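PDB 4Q0Q: L-Ribose isomerase from Acinetobacter, which probably catalyses the reversible aldose-ketose isomerisation of L-ribose to L-ribulose. Local coordinates for residues D23-E28 and G50-A55; M74-S79 and K104-H109; Y219-T224 and L238-N243. All coordinates share one frame; numbering follows the deposited sequence.

Contact 1. Residues D23-E28 and G50-A55. With RUU (alpha-L-ribulofuranose), chain F; RUU (alpha-L-ribulofuranose), chain G.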
loop_
_atom_site.group_PDB
_atom_site.type_symbol
_atom_site.label_atom_id
_atom_site.label_comp_id
_atom_site.label_asym_id
_atom_site.label_seq_id
_atom_site.Cartn_x
_atom_site.Cartn_y
_atom_site.Cartn_z
ATOM N N ASP A 23 -1.088 -23.123 -10.494
ATOM C CA ASP A 23 -2.142 -22.153 -10.222
ATOM C C ASP A 23 -1.980 -21.487 -8.859
ATOM O O ASP A 23 -2.127 -20.273 -8.739
ATOM C CB ASP A 23 -3.519 -22.822 -10.301
ATOM C CG ASP A 23 -3.906 -23.202 -11.719
ATOM O OD1 ASP A 23 -3.117 -22.952 -12.654
ATOM O OD2 ASP A 23 -5.010 -23.752 -11.900
ATOM N N GLU A 24 -1.680 -22.274 -7.833
ATOM C CA GLU A 24 -1.511 -21.714 -6.497
ATOM C C GLU A 24 -0.314 -20.773 -6.456
ATOM O O GLU A 24 -0.363 -19.716 -5.823
ATOM C CB GLU A 24 -1.319 -22.826 -5.464
ATOM C CG GLU A 24 -2.465 -23.830 -5.408
ATOM C CD GLU A 24 -2.312 -24.824 -4.271
ATOM O OE1 GLU A 24 -1.161 -25.162 -3.926
ATOM O OE2 GLU A 24 -3.340 -25.279 -3.727
ATOM N N TRP A 25 0.757 -21.168 -7.135
ATOM C CA TRP A 25 1.979 -20.379 -7.196
ATOM C C TRP A 25 1.687 -19.045 -7.879
ATOM O O TRP A 25 1.953 -17.977 -7.322
ATOM C CB TRP A 25 3.049 -21.177 -7.969
ATOM C CG TRP A 25 4.393 -20.510 -8.174
ATOM C CD1 TRP A 25 5.045 -19.675 -7.313
ATOM C CD2 TRP A 25 5.281 -20.704 -9.288
ATOM N NE1 TRP A 25 6.282 -19.338 -7.819
ATOM C CE2 TRP A 25 6.450 -19.955 -9.031
ATOM C CE3 TRP A 25 5.199 -21.442 -10.479
ATOM C CZ2 TRP A 25 7.534 -19.922 -9.921
ATOM C CZ3 TRP A 25 6.282 -21.408 -11.366
ATOM C CH2 TRP A 25 7.431 -20.651 -11.076
ATOM N N VAL A 26 1.107 -19.117 -9.073
ATOM C CA VAL A 26 0.800 -17.926 -9.850
ATOM C C VAL A 26 -0.337 -17.074 -9.283
ATOM O O VAL A 26 -0.236 -15.853 -9.269
ATOM C CB VAL A 26 0.497 -18.297 -11.312
ATOM C CG1 VAL A 26 0.068 -17.073 -12.088
ATOM C CG2 VAL A 26 1.750 -18.894 -11.956
ATOM N N ARG A 27 -1.407 -17.705 -8.812
ATOM C CA ARG A 27 -2.521 -16.948 -8.251
ATOM C C ARG A 27 -2.126 -16.198 -6.983
ATOM O O ARG A 27 -2.495 -15.037 -6.815
ATOM C CB ARG A 27 -3.716 -17.868 -7.986
ATOM C CG ARG A 27 -4.414 -18.301 -9.271
ATOM C CD ARG A 27 -5.495 -19.335 -9.009
ATOM N NE ARG A 27 -6.043 -19.876 -10.251
ATOM C CZ ARG A 27 -6.944 -20.854 -10.312
ATOM N NH1 ARG A 27 -7.409 -21.407 -9.200
ATOM N NH2 ARG A 27 -7.381 -21.279 -11.491
ATOM N N GLU A 28 -1.384 -16.848 -6.090
ATOM C CA GLU A 28 -0.946 -16.180 -4.870
ATOM C C GLU A 28 -0.070 -14.985 -5.224
ATOM O O GLU A 28 -0.187 -13.922 -4.613
ATOM C CB GLU A 28 -0.141 -17.124 -3.970
ATOM C CG GLU A 28 -0.971 -18.075 -3.127
ATOM C CD GLU A 28 -1.847 -17.363 -2.099
ATOM O OE1 GLU A 28 -1.703 -16.138 -1.906
ATOM O OE2 GLU A 28 -2.684 -18.042 -1.477
ATOM N N GLY A 50 4.534 -18.315 -14.663
ATOM C CA GLY A 50 5.426 -19.076 -13.813
ATOM C C GLY A 50 6.516 -19.690 -14.668
ATOM O O GLY A 50 6.246 -20.535 -15.517
ATOM N N ILE A 51 7.754 -19.273 -14.429
ATOM C CA ILE A 51 8.895 -19.747 -15.200
ATOM C C ILE A 51 9.845 -20.639 -14.407
ATOM O O ILE A 51 10.285 -20.283 -13.315
ATOM C CB ILE A 51 9.703 -18.552 -15.737
ATOM C CG1 ILE A 51 8.774 -17.608 -16.505
ATOM C CG2 ILE A 51 10.841 -19.038 -16.635
ATOM C CD1 ILE A 51 9.401 -16.253 -16.807
ATOM N N VAL A 52 10.153 -21.804 -14.969
ATOM C CA VAL A 52 11.085 -22.751 -14.358
ATOM C C VAL A 52 12.157 -22.910 -15.441
ATOM O O VAL A 52 11.854 -23.355 -16.548
ATOM C CB VAL A 52 10.411 -24.110 -14.075
ATOM C CG1 VAL A 52 11.358 -25.002 -13.300
ATOM C CG2 VAL A 52 9.128 -23.901 -13.284
ATOM N N PHE A 53 13.398 -22.534 -15.127
ATOM C CA PHE A 53 14.477 -22.576 -16.114
ATOM C C PHE A 53 15.185 -23.921 -16.312
ATOM O O PHE A 53 16.354 -24.083 -15.951
ATOM C CB PHE A 53 15.514 -21.487 -15.794
ATOM C CG PHE A 53 14.945 -20.080 -15.777
ATOM C CD1 PHE A 53 14.375 -19.558 -14.620
ATOM C CD2 PHE A 53 14.981 -19.288 -16.920
ATOM C CE1 PHE A 53 13.849 -18.261 -14.601
ATOM C CE2 PHE A 53 14.456 -17.986 -16.915
ATOM C CZ PHE A 53 13.892 -17.474 -15.754
ATOM N N GLY A 54 14.479 -24.877 -16.905
ATOM C CA GLY A 54 15.074 -26.177 -17.147
ATOM C C GLY A 54 14.406 -27.306 -16.397
ATOM O O GLY A 54 13.948 -27.127 -15.271
ATOM N N ALA A 55 14.366 -28.477 -17.025
ATOM C CA ALA A 55 13.748 -29.665 -16.444
ATOM C C ALA A 55 14.281 -30.022 -15.059
ATOM O O ALA A 55 13.521 -30.429 -14.179
ATOM C CB ALA A 55 13.932 -30.849 -17.386
HETATM C C1 RUU F . -5.248 -19.226 -16.838
HETATM O O1 RUU F . -4.836 -19.898 -18.023
HETATM C C2 RUU F . -4.630 -19.860 -15.607
HETATM O O2 RUU F . -5.312 -21.063 -15.284
HETATM C C3 RUU F . -4.604 -18.936 -14.391
HETATM O O3 RUU F . -5.585 -19.342 -13.453
HETATM C C4 RUU F . -3.214 -19.120 -13.786
HETATM O O4 RUU F . -3.303 -19.958 -12.644
HETATM C C5 RUU F . -2.380 -19.810 -14.864
HETATM O O5 RUU F . -3.270 -20.190 -15.923
HETATM C C1 RUU G . -7.500 -24.853 -10.659
HETATM O O1 RUU G . -8.691 -24.085 -10.548
HETATM C C2 RUU G . -7.276 -25.707 -9.423
HETATM O O2 RUU G . -6.481 -24.999 -8.482
HETATM C C3 RUU G . -6.641 -27.058 -9.730
HETATM O O3 RUU G . -5.264 -27.030 -9.390
HETATM C C4 RUU G . -7.382 -28.052 -8.832
HETATM O O4 RUU G . -6.597 -28.341 -7.685
HETATM C C5 RUU G . -8.665 -27.340 -8.410
HETATM O O5 RUU G . -8.554 -25.967 -8.822
#
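Trp25 and Val26, neighbours on helix 19-35, meet strand 50-52, outermost in its sheet within this chain, at Gly50, with no hydrogen bond passing between the segments. The helix and strand axes stay 9.7 Å apart at closest approach and run at 126° to each other, a gap crossed mainly by the Trp25 ring. Asp23 opens the helical segment on the side turned from the strand: its OD1 accepts a weak hydrogen bond from O4 of one alpha-L-ribulofuranose at 3.0 Å and also pairs with Arg19. Two residues on, Trp25 reaches across. Its ring is carried outward by a first torsion that sets CG anti to the backbone N (chi1 179°), and CZ3 lies 3.5 Å from Gly50 CA in an oblique approach. Because Gly50 carries no side chain, the six-membered ring can come right up to the main chain; CH2 sits 3.6 Å from Ile51 O, which lies in the ring plane at its edge. CZ3 also touches Val52 CG2 at 4.2 Å, while Phe61 meets the indole edge-to-face. Val26 adds a smaller contact, its CG2 branch resting 3.9 Å from Gly50 N, an amide that is bonded to the hydroxyl of Tyr22. Arg27 returns to the sugar side with an extended chain. Its guanidinium uses NE and NH2 to hold O3 of the first ribulofuranose, and NH1 and NH2 to hold O1 of a second, while Asp23 OD2 lies over one face, 3.5 Å from NH2, attracting by charge alone. Glu28 then bonds to His109 and Trp66 of a second subunit. Contact with the strand thus rests on apolar fit of Trp25 and Val26, whereas Asp23, Arg27 and Glu28 direct their polar bonds elsewhere, to sugars and a second subunit.

Contact 2. Residues M74-S79 and K104-H109. With QDK (L-ribulose), chain E; RUU (alpha-L-ribulofuranose), chain D; RUU (alpha-L-ribulofuranose), chain C.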
loop_
_atom_site.group_PDB
_atom_site.type_symbol
_atom_site.label_atom_id
_atom_site.label_comp_id
_atom_site.label_asym_id
_atom_site.label_seq_id
_atom_site.Cartn_x
_atom_site.Cartn_y
_atom_site.Cartn_z
ATOM N N MET A 74 10.896 -18.419 -11.297
ATOM C CA MET A 74 10.369 -17.120 -10.907
ATOM C C MET A 74 9.049 -16.852 -11.594
ATOM O O MET A 74 8.646 -17.563 -12.514
ATOM C CB MET A 74 11.346 -16.018 -11.309
ATOM C CG MET A 74 11.311 -15.709 -12.800
ATOM S SD MET A 74 12.706 -14.723 -13.370
ATOM C CE MET A 74 12.282 -13.117 -12.686
ATOM N N ILE A 75 8.382 -15.797 -11.145
ATOM C CA ILE A 75 7.123 -15.401 -11.726
ATOM C C ILE A 75 7.310 -14.012 -12.315
ATOM O O ILE A 75 8.006 -13.174 -11.740
ATOM C CB ILE A 75 6.001 -15.379 -10.661
ATOM C CG1 ILE A 75 5.593 -16.818 -10.340
ATOM C CG2 ILE A 75 4.807 -14.546 -11.152
ATOM C CD1 ILE A 75 4.582 -16.941 -9.243
ATOM N N ILE A 76 6.712 -13.792 -13.479
ATOM C CA ILE A 76 6.784 -12.504 -14.141
ATOM C C ILE A 76 5.419 -12.141 -14.714
ATOM O O ILE A 76 4.834 -12.897 -15.493
ATOM C CB ILE A 76 7.803 -12.504 -15.298
ATOM C CG1 ILE A 76 9.212 -12.774 -14.759
ATOM C CG2 ILE A 76 7.745 -11.166 -16.035
ATOM C CD1 ILE A 76 10.288 -12.847 -15.830
ATOM N N PHE A 77 4.915 -10.981 -14.312
ATOM C CA PHE A 77 3.643 -10.478 -14.803
ATOM C C PHE A 77 3.981 -9.261 -15.646
ATOM O O PHE A 77 4.384 -8.228 -15.118
ATOM C CB PHE A 77 2.737 -10.074 -13.640
ATOM C CG PHE A 77 2.254 -11.236 -12.814
ATOM C CD1 PHE A 77 1.488 -12.245 -13.394
ATOM C CD2 PHE A 77 2.535 -11.305 -11.454
ATOM C CE1 PHE A 77 1.004 -13.309 -12.624
ATOM C CE2 PHE A 77 2.058 -12.360 -10.677
ATOM C CZ PHE A 77 1.289 -13.364 -11.266
ATOM N N GLU A 78 3.829 -9.401 -16.959
ATOM C CA GLU A 78 4.134 -8.328 -17.895
ATOM C C GLU A 78 2.921 -7.439 -18.164
ATOM O O GLU A 78 1.942 -7.880 -18.772
ATOM C CB GLU A 78 4.649 -8.949 -19.195
ATOM C CG GLU A 78 5.027 -7.983 -20.289
ATOM C CD GLU A 78 5.592 -8.698 -21.505
ATOM O OE1 GLU A 78 6.818 -8.938 -21.551
ATOM O OE2 GLU A 78 4.801 -9.033 -22.413
ATOM N N SER A 79 2.979 -6.190 -17.706
ATOM C CA SER A 79 1.867 -5.265 -17.919
ATOM C C SER A 79 2.063 -4.435 -19.182
ATOM O O SER A 79 1.112 -3.862 -19.724
ATOM C CB SER A 79 1.716 -4.318 -16.722
ATOM O OG SER A 79 2.829 -3.445 -16.616
ATOM N N LYS A 104 7.136 -4.874 -15.999
ATOM C CA LYS A 104 6.689 -6.146 -15.469
ATOM C C LYS A 104 7.017 -6.276 -13.994
ATOM O O LYS A 104 7.930 -5.627 -13.487
ATOM C CB LYS A 104 7.320 -7.308 -16.247
ATOM C CG LYS A 104 8.793 -7.548 -15.951
ATOM C CD LYS A 104 9.655 -7.362 -17.201
ATOM C CE LYS A 104 9.627 -5.917 -17.682
ATOM N NZ LYS A 104 10.506 -5.678 -18.868
ATOM N N LEU A 105 6.243 -7.109 -13.306
ATOM C CA LEU A 105 6.454 -7.356 -11.894
ATOM C C LEU A 105 7.098 -8.735 -11.804
ATOM O O LEU A 105 6.603 -9.695 -12.397
ATOM C CB LEU A 105 5.123 -7.359 -11.149
ATOM C CG LEU A 105 5.275 -7.349 -9.632
ATOM C CD1 LEU A 105 5.892 -6.015 -9.209
ATOM C CD2 LEU A 105 3.919 -7.564 -8.962
ATOM N N MET A 106 8.208 -8.829 -11.081
ATOM C CA MET A 106 8.896 -10.099 -10.941
ATOM C C MET A 106 8.843 -10.556 -9.492
ATOM O O MET A 106 9.097 -9.780 -8.572
ATOM C CB MET A 106 10.347 -9.963 -11.424
ATOM C CG MET A 106 10.445 -9.470 -12.873
ATOM S SD MET A 106 12.125 -9.480 -13.571
ATOM C CE MET A 106 12.901 -8.220 -12.589
ATOM N N ILE A 107 8.480 -11.817 -9.292
ATOM C CA ILE A 107 8.389 -12.358 -7.952
ATOM C C ILE A 107 9.273 -13.589 -7.826
ATOM O O ILE A 107 9.114 -14.565 -8.557
ATOM C CB ILE A 107 6.924 -12.700 -7.591
ATOM C CG1 ILE A 107 6.062 -11.444 -7.759
ATOM C CG2 ILE A 107 6.844 -13.225 -6.150
ATOM C CD1 ILE A 107 4.610 -11.631 -7.403
ATOM N N VAL A 108 10.214 -13.508 -6.893
ATOM C CA VAL A 108 11.178 -14.565 -6.637
ATOM C C VAL A 108 11.104 -14.998 -5.180
ATOM O O VAL A 108 11.205 -14.177 -4.268
ATOM C CB VAL A 108 12.611 -14.064 -6.955
ATOM C CG1 VAL A 108 13.641 -15.137 -6.644
ATOM C CG2 VAL A 108 12.684 -13.644 -8.411
ATOM N N HIS A 109 10.926 -16.296 -4.962
ATOM C CA HIS A 109 10.832 -16.804 -3.612
ATOM C C HIS A 109 12.185 -16.988 -2.963
ATOM O O HIS A 109 13.205 -17.042 -3.645
ATOM C CB HIS A 109 10.008 -18.090 -3.591
ATOM C CG HIS A 109 8.534 -17.833 -3.566
ATOM N ND1 HIS A 109 7.848 -17.337 -4.654
ATOM C CD2 HIS A 109 7.630 -17.929 -2.562
ATOM C CE1 HIS A 109 6.586 -17.138 -4.321
ATOM N NE2 HIS A 109 6.429 -17.488 -3.056
HETATM C C1 QDK E . -0.019 -6.664 -20.667
HETATM O O1 QDK E . -0.702 -7.785 -20.145
HETATM C C2 QDK E . 0.334 -6.917 -22.110
HETATM O O2 QDK E . -0.544 -7.227 -22.919
HETATM C C3 QDK E . 1.796 -6.966 -22.523
HETATM O O3 QDK E . 2.167 -8.306 -22.811
HETATM C C4 QDK E . 2.018 -6.089 -23.756
HETATM O O4 QDK E . 1.323 -6.634 -24.868
HETATM C C5 QDK E . 1.527 -4.675 -23.474
HETATM O O5 QDK E . 1.827 -3.833 -24.571
HETATM C C1 RUU D . 3.672 -12.117 -18.114
HETATM O O1 RUU D . 2.276 -12.150 -17.841
HETATM C C2 RUU D . 4.097 -13.262 -19.021
HETATM O O2 RUU D . 4.446 -14.396 -18.243
HETATM C C3 RUU D . 5.254 -12.908 -19.953
HETATM O O3 RUU D . 6.445 -13.525 -19.490
HETATM C C4 RUU D . 4.856 -13.501 -21.306
HETATM O O4 RUU D . 5.461 -14.775 -21.468
HETATM C C5 RUU D . 3.340 -13.668 -21.232
HETATM O O5 RUU D . 2.974 -13.614 -19.843
HETATM C C1 RUU C . 15.253 -9.834 -15.828
HETATM O O1 RUU C . 16.675 -9.753 -15.824
HETATM C C2 RUU C . 14.763 -10.611 -17.029
HETATM O O2 RUU C . 15.247 -10.016 -18.226
HETATM C C3 RUU C . 13.254 -10.779 -17.120
HETATM O O3 RUU C . 12.696 -9.750 -17.920
HETATM C C4 RUU C . 13.126 -12.126 -17.841
HETATM O O4 RUU C . 13.267 -11.919 -19.241
HETATM C C5 RUU C . 14.333 -12.912 -17.340
HETATM O O5 RUU C . 15.310 -11.935 -16.941
#
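Ile75 with Ile107 and Phe77 with Leu105 form the hydrogen-bonded pairs between antiparallel strands 74-78 and 104-108, whose axes lie 4.5 Å apart. Each pair is closed by two reciprocal N-H to O bonds; that from Ile107 N to Ile75 O, for instance, measures 2.8 Å with an N-H...O angle of 168°. Ile76 with Met106 and Glu78 with Lys104 are non-hydrogen-bonded pairs whose side chains rise from the other face.

Met106 can be traced along that face. CB lies 3.9 Å from Met74 CE, and CG is 4.0 Å from Ile76 CG1, the two chains running side by side in the same direction. SD then meets Met74 CE at 3.7 Å and, in a looser touch, C1 of a bound alpha-L-ribulofuranose at 3.9 Å. A bend at the last torsion (chi3 -67°) turns the terminal CE away from strand 74-78. Ile76 touches the same sugar; farther along this face, Glu78 OE2 accepts a hydrogen bond from O3 of a bound L-ribulose at 2.8 Å, whereas the ammonium of Lys104 pairs with Glu215.

On the reverse face, Phe77 receives Ile75 CG2 over one side of its ring and Ile107 CD1 at its edge. Here helix 19-35 packs through Trp25 and Ala29 on Ile75 and Ala30 on Phe77. Within the antiparallel sheet, part of a fold consistent with a cupin-type barrel, the pair lies between strands 50-52 and 211-217, while Phe201 of strand 199-202 approaches Met74 and Met106 from the other sheet.

Contact 3. Residues Y219-T224 and L238-N243. With RUU (alpha-L-ribulofuranose), chain C; RUU (alpha-L-ribulofuranose), chain D.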
loop_
_atom_site.group_PDB
_atom_site.type_symbol
_atom_site.label_atom_id
_atom_site.label_comp_id
_atom_site.label_asym_id
_atom_site.label_seq_id
_atom_site.Cartn_x
_atom_site.Cartn_y
_atom_site.Cartn_z
ATOM N N TYR A 219 12.153 -2.873 -24.942
ATOM C CA TYR A 219 11.380 -4.007 -25.438
ATOM C C TYR A 219 11.961 -5.394 -25.180
ATOM O O TYR A 219 13.154 -5.628 -25.343
ATOM C CB TYR A 219 11.130 -3.839 -26.937
ATOM C CG TYR A 219 10.031 -4.720 -27.466
ATOM C CD1 TYR A 219 8.690 -4.371 -27.297
ATOM C CD2 TYR A 219 10.325 -5.902 -28.149
ATOM C CE1 TYR A 219 7.666 -5.174 -27.800
ATOM C CE2 TYR A 219 9.312 -6.710 -28.655
ATOM C CZ TYR A 219 7.985 -6.339 -28.480
ATOM O OH TYR A 219 6.979 -7.116 -29.005
ATOM N N SER A 220 11.091 -6.323 -24.797
ATOM C CA SER A 220 11.511 -7.688 -24.515
ATOM C C SER A 220 11.163 -8.633 -25.675
ATOM O O SER A 220 9.996 -8.928 -25.922
ATOM C CB SER A 220 10.852 -8.157 -23.218
ATOM O OG SER A 220 11.318 -9.439 -22.847
ATOM N N HIS A 221 12.184 -9.080 -26.401
ATOM C CA HIS A 221 12.004 -9.995 -27.531
ATOM C C HIS A 221 12.046 -11.424 -26.991
ATOM O O HIS A 221 13.118 -12.019 -26.896
ATOM C CB HIS A 221 13.134 -9.805 -28.549
ATOM C CG HIS A 221 13.257 -8.405 -29.069
ATOM N ND1 HIS A 221 12.447 -7.904 -30.063
ATOM C CD2 HIS A 221 14.081 -7.393 -28.712
ATOM C CE1 HIS A 221 12.763 -6.643 -30.295
ATOM N NE2 HIS A 221 13.752 -6.308 -29.487
ATOM N N GLU A 222 10.886 -11.970 -26.638
ATOM C CA GLU A 222 10.814 -13.319 -26.083
ATOM C C GLU A 222 9.683 -14.150 -26.682
ATOM O O GLU A 222 8.516 -13.961 -26.341
ATOM C CB GLU A 222 10.623 -13.252 -24.564
ATOM C CG GLU A 222 11.712 -12.496 -23.816
ATOM C CD GLU A 222 11.439 -12.404 -22.320
ATOM O OE1 GLU A 222 10.430 -11.770 -21.932
ATOM O OE2 GLU A 222 12.231 -12.965 -21.530
ATOM N N PRO A 223 10.016 -15.085 -27.586
ATOM C CA PRO A 223 8.994 -15.932 -28.213
ATOM C C PRO A 223 8.432 -16.969 -27.237
ATOM O O PRO A 223 8.641 -18.170 -27.412
ATOM C CB PRO A 223 9.751 -16.587 -29.369
ATOM C CG PRO A 223 10.839 -15.586 -29.683
ATOM C CD PRO A 223 11.297 -15.201 -28.304
ATOM N N THR A 224 7.724 -16.504 -26.211
ATOM C CA THR A 224 7.148 -17.401 -25.214
ATOM C C THR A 224 5.849 -18.028 -25.702
ATOM O O THR A 224 5.321 -17.665 -26.756
ATOM C CB THR A 224 6.856 -16.666 -23.886
ATOM O OG1 THR A 224 5.834 -15.685 -24.099
ATOM C CG2 THR A 224 8.114 -15.982 -23.362
ATOM N N LEU A 238 10.040 -10.654 -35.662
ATOM C CA LEU A 238 9.330 -11.931 -35.631
ATOM C C LEU A 238 10.214 -13.127 -35.282
ATOM O O LEU A 238 11.088 -13.511 -36.056
ATOM C CB LEU A 238 8.645 -12.172 -36.981
ATOM C CG LEU A 238 7.753 -13.410 -37.133
ATOM C CD1 LEU A 238 6.625 -13.375 -36.114
ATOM C CD2 LEU A 238 7.187 -13.448 -38.541
ATOM N N GLY A 239 9.975 -13.708 -34.110
ATOM C CA GLY A 239 10.744 -14.863 -33.677
ATOM C C GLY A 239 12.041 -14.526 -32.966
ATOM O O GLY A 239 12.718 -15.411 -32.441
ATOM N N MET A 240 12.390 -13.245 -32.944
ATOM C CA MET A 240 13.619 -12.796 -32.298
ATOM C C MET A 240 13.597 -13.120 -30.802
ATOM O O MET A 240 12.610 -12.856 -30.116
ATOM C CB MET A 240 13.784 -11.289 -32.506
ATOM C CG MET A 240 15.128 -10.736 -32.084
ATOM S SD MET A 240 15.126 -8.936 -32.091
ATOM C CE MET A 240 15.070 -8.590 -33.851
ATOM N N HIS A 241 14.687 -13.700 -30.304
ATOM C CA HIS A 241 14.803 -14.056 -28.889
ATOM C C HIS A 241 16.030 -13.353 -28.309
ATOM O O HIS A 241 17.156 -13.833 -28.438
ATOM C CB HIS A 241 14.929 -15.576 -28.740
ATOM C CG HIS A 241 14.984 -16.046 -27.318
ATOM N ND1 HIS A 241 14.126 -15.578 -26.347
ATOM C CD2 HIS A 241 15.774 -16.963 -26.712
ATOM C CE1 HIS A 241 14.384 -16.187 -25.203
ATOM N NE2 HIS A 241 15.380 -17.033 -25.397
ATOM N N ASP A 242 15.794 -12.210 -27.671
ATOM C CA ASP A 242 16.860 -11.395 -27.099
ATOM C C ASP A 242 17.350 -11.841 -25.720
ATOM O O ASP A 242 17.779 -11.021 -24.906
ATOM C CB ASP A 242 16.398 -9.933 -27.056
ATOM C CG ASP A 242 17.492 -8.985 -26.629
ATOM O OD1 ASP A 242 18.606 -9.077 -27.180
ATOM O OD2 ASP A 242 17.236 -8.141 -25.748
ATOM N N ASN A 243 17.278 -13.142 -25.456
ATOM C CA ASN A 243 17.749 -13.685 -24.187
ATOM C C ASN A 243 18.853 -14.689 -24.453
ATOM O O ASN A 243 18.723 -15.553 -25.320
ATOM C CB ASN A 243 16.630 -14.390 -23.424
ATOM C CG ASN A 243 15.517 -13.453 -23.024
ATOM O OD1 ASN A 243 15.712 -12.243 -22.940
ATOM N ND2 ASN A 243 14.339 -14.012 -22.760
HETATM C C1 RUU C . 15.253 -9.834 -15.828
HETATM O O1 RUU C . 16.675 -9.753 -15.824
HETATM C C2 RUU C . 14.763 -10.611 -17.029
HETATM O O2 RUU C . 15.247 -10.016 -18.226
HETATM C C3 RUU C . 13.254 -10.779 -17.120
HETATM O O3 RUU C . 12.696 -9.750 -17.920
HETATM C C4 RUU C . 13.126 -12.126 -17.841
HETATM O O4 RUU C . 13.267 -11.919 -19.241
HETATM C C5 RUU C . 14.333 -12.912 -17.340
HETATM O O5 RUU C . 15.310 -11.935 -16.941
HETATM C C1 RUU D . 3.672 -12.117 -18.114
HETATM O O1 RUU D . 2.276 -12.150 -17.841
HETATM C C2 RUU D . 4.097 -13.262 -19.021
HETATM O O2 RUU D . 4.446 -14.396 -18.243
HETATM C C3 RUU D . 5.254 -12.908 -19.953
HETATM O O3 RUU D . 6.445 -13.525 -19.490
HETATM C C4 RUU D . 4.856 -13.501 -21.306
HETATM O O4 RUU D . 5.461 -14.775 -21.468
HETATM C C5 RUU D . 3.340 -13.668 -21.232
HETATM O O5 RUU D . 2.974 -13.614 -19.843
HETATM O O HOH W 1 14.552 -8.213 -25.323
HETATM O O HOH W 2 14.172 -10.337 -23.471
#
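The imidazole of His221 takes Met240 SD squarely over one face, the sulfur 3.6 Å from the ring centroid and only 12° off the normal, a sulfur-aromatic contact. The methionine reaches this place with CG anti to the backbone N (chi1 -170°) and an extended second torsion, which lay the chain alongside the histidine, pointing the same way. Tyr219 CD2 occupies the opposite face, offset toward the rim, and Asp242 CB comes in at the edge, 3.8 Å from His221 CD2. The ring is thus held on both faces, and NE2 is fixed by a hydrogen bond to the carbonyl of Glu97. The main chains are tied by Asp242 N donating to His221 O at 2.8 Å. Both segments belong to the long loop region between strands 211-217 and 244-245, which joins the two antiparallel sheets of what is consistent with a cupin-type barrel; Pro223 makes an inverse gamma turn there. The proline ring sets CD 3.5 Å from His241 ND1, a buried nitrogen for which the model offers no partner. Glu222 and Asn243 meet at about a right angle. With CG anti to its carbonyl carbon and the chain extended beyond, Glu222 carries OE2 to Asn243 ND2, which donates to it at 2.7 Å. OE2 uses its anti lone pair and lies close to the amide plane of Asn243, though the carboxylate is turned 84° from that plane. The same OE2 accepts from O4 of a bound alpha-L-ribulofuranose at 2.7 Å and pairs with Arg254, while OE1 accepts a hydrogen bond from Ser220 OG, approaching from well above the carboxylate plane. One water joins Tyr219 O and His221 N to Asp242 OD2, whose partner oxygen OD1 is salt-bridged to Arg121; a second links Ser220 OG with Asn243 OD1.

Overall arrangement
Contacts 1, 2 and 3 follow one another along the chain, each closing before the next opens. Contacts 1 and 2, with centres about 10 Å apart, are directly joined: strands 50-52 and 73-82 are neighbours in the six-stranded sheet, Ile51 N probably bonds to Met74 O, and Trp25 of helix 19-35 also packs on Ile75. Contact 3 lies in loops beyond strand 211-217, its centre about 17 Å from that of contact 2 and about 20 Å from that of contact 1, touching neither. Two bound ribulofuranoses nevertheless touch both contacts 2 and 3, while helix 19-35 packs on the sheet face of Ile75 and Phe77 and binds two other sugars itself.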